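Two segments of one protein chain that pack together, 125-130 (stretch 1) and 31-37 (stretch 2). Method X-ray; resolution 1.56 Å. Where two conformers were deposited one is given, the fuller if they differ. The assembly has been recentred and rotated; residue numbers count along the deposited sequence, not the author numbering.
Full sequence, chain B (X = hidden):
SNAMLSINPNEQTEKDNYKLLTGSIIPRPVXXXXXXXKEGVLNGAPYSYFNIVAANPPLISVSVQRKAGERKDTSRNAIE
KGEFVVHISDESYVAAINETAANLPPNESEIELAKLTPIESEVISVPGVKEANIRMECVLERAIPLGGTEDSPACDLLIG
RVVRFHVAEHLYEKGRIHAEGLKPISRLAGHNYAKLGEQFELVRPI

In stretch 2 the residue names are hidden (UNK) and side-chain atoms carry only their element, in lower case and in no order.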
# COMPACT_ATOMS: atom_id res chain seq x y z
N SER B 125 3.28 -15.36 19.52
CA SER B 125 3.22 -14.98 20.94
C SER B 125 2.83 -13.51 21.19
O SER B 125 2.96 -12.99 22.31
CB SER B 125 4.60 -15.22 21.60
OG SER B 125 5.46 -14.13 21.36
N VAL B 126 2.39 -12.83 20.13
CA VAL B 126 1.90 -11.47 20.24
C VAL B 126 0.37 -11.48 20.12
O VAL B 126 -0.17 -11.98 19.12
CB VAL B 126 2.46 -10.62 19.09
CG1 VAL B 126 1.78 -9.26 19.04
CG2 VAL B 126 3.97 -10.50 19.20
N PRO B 127 -0.33 -10.97 21.14
CA PRO B 127 -1.79 -10.90 21.05
C PRO B 127 -2.27 -9.88 20.01
O PRO B 127 -1.53 -8.93 19.69
CB PRO B 127 -2.21 -10.36 22.41
CG PRO B 127 -1.05 -10.53 23.30
CD PRO B 127 0.18 -10.48 22.44
N GLY B 128 -3.49 -10.08 19.53
CA GLY B 128 -4.20 -9.05 18.78
C GLY B 128 -5.28 -8.43 19.64
O GLY B 128 -5.25 -8.53 20.89
N VAL B 129 -6.24 -7.79 18.98
CA VAL B 129 -7.42 -7.26 19.66
C VAL B 129 -8.69 -7.93 19.16
O VAL B 129 -8.86 -8.18 17.96
CB VAL B 129 -7.52 -5.72 19.57
CG1 VAL B 129 -6.29 -5.06 20.22
CG2 VAL B 129 -7.71 -5.21 18.12
N LYS B 130 -9.61 -8.19 20.09
CA LYS B 130 -10.86 -8.86 19.78
C LYS B 130 -11.79 -8.03 18.89
O LYS B 130 -12.57 -8.60 18.12
CB LYS B 130 -11.56 -9.20 21.12
CG LYS B 130 -12.82 -9.99 20.97
CD LYS B 130 -13.40 -10.25 22.38
CE LYS B 130 -14.84 -10.77 22.31
NZ LYS B 130 -14.73 -12.16 21.85
N UNK B 31 -3.50 -0.38 8.38
CA UNK B 31 -3.14 -1.54 9.20
C UNK B 31 -3.15 -1.11 10.67
O UNK B 31 -2.43 -0.17 11.04
c UNK B 31 -1.76 -2.08 8.83
N UNK B 32 -3.90 -1.82 11.52
CA UNK B 32 -3.80 -1.56 12.95
C UNK B 32 -2.91 -2.67 13.48
O UNK B 32 -3.28 -3.86 13.40
c UNK B 32 -4.46 0.05 16.94
c UNK B 32 -5.16 -1.59 13.63
c UNK B 32 -5.07 -1.37 15.08
c UNK B 32 -5.50 -2.36 15.99
c UNK B 32 -4.89 -0.95 17.83
c UNK B 32 -5.39 -2.15 17.35
c UNK B 32 -4.57 -0.16 15.57
N UNK B 33 -1.72 -2.29 13.95
CA UNK B 33 -0.66 -3.30 14.21
C UNK B 33 -0.35 -3.38 15.69
O UNK B 33 -0.04 -2.35 16.32
c UNK B 33 0.65 -2.91 13.48
c UNK B 33 0.42 -2.84 11.95
c UNK B 33 1.76 -3.96 13.75
N UNK B 34 -0.41 -4.61 16.24
CA UNK B 34 -0.01 -4.83 17.64
C UNK B 34 1.33 -5.56 17.68
O UNK B 34 1.67 -6.36 16.79
o UNK B 34 -1.36 -6.87 17.84
c UNK B 34 -2.30 -4.79 18.65
c UNK B 34 -1.05 -5.62 18.48
N UNK B 35 2.08 -5.27 18.73
CA UNK B 35 3.43 -5.78 18.89
C UNK B 35 3.72 -5.71 20.38
O UNK B 35 3.02 -5.01 21.13
o UNK B 35 4.49 -3.57 18.56
c UNK B 35 4.44 -4.92 18.07
N UNK B 36 4.75 -6.43 20.83
CA UNK B 36 5.02 -6.53 22.28
C UNK B 36 6.46 -6.11 22.57
O UNK B 36 7.37 -6.49 21.83
c UNK B 36 5.12 -8.10 24.29
c UNK B 36 3.24 -8.32 22.62
c UNK B 36 4.75 -7.98 22.80
N UNK B 37 6.64 -5.32 23.65
CA UNK B 37 7.99 -4.87 24.04
C UNK B 37 8.76 -5.97 24.77
O UNK B 37 8.16 -6.98 25.19
c UNK B 37 7.06 -2.50 24.41
c UNK B 37 7.94 -3.63 24.97
o UNK B 37 7.45 -4.03 26.27

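Position 31 carries a single side-chain carbon and nothing beyond it, and it is out of reach of stretch 1. One carbon alone defines alanine, and Ala31 is in the strand.

At position 32 one carbon leads to a ring of six carbons, with no oxygen attached to it. The CA-to-CB bond points toward stretch 1, and a ring carbon lies 3.9 Å from CG2 of Val129. The residue is phenylalanine. With chi1 in the t well, the ring of Phe32 meets Val129 at its edge: CG2 of Val129 lies near the ring plane, and the ring carbon closest to it is CE2.

Position 33 has three side-chain carbons, the first carrying the other two, and makes no contact with stretch 1. This fork is that of valine, Val33.

Position 34 also forks at its first carbon, but one arm is oxygen and the other carbon. The oxygen is 2.8 Å from O of Pro127, a distance that suits a hydrogen bond to a carbonyl and would be too short for a methyl group. The residue is therefore threonine rather than valine. With chi1 of Thr34 at 55° (p), OG1 donates to this carbonyl and also lies 3.7 Å from CA of Gly128, while CG2 is 4.3 Å from CG1 of Val129.

Position 35 shows one carbon followed by one oxygen. Its CA-to-CB bond points away from stretch 1, so what faces stretch 1 here is backbone, with CA of position 35 3.9 Å from CG1 of Val126. The side chain is that of serine, and OG of Ser35 is hydrogen-bonded elsewhere in the structure.

At position 36 three carbons again form a fork at the first, and no oxygen is present. The CA-to-CB bond points toward stretch 1, where one arm lies 3.7 Å from CD of Pro127 and 4.0 Å from CG1 of Val126. The residue is valine, and the arm that packs there is CG2 of Val36.

Position 37 has a first carbon bearing one oxygen and one carbon, and is out of reach of stretch 1. The residue is threonine; OG1 of Thr37 is hydrogen-bonded to a residue just outside one of the two stretches.

The contact follows the alternation of the strand, which turns Phe32, Thr34 and Val36 toward stretch 1. The two outer residues supply apolar packing, against Val129 at one end and Val126 and Pro127 at the other. Between them, Thr34 makes the single hydrogen bond across the stretches, satisfying the Pro127 carbonyl through a side chain. Val126 CG1 rests 3.7 Å from O of Thr34, extending the packing onto the strand backbone. Together the two stretches bury 285 Å².

Stretch 2, residues 31-37: AFVTSVT
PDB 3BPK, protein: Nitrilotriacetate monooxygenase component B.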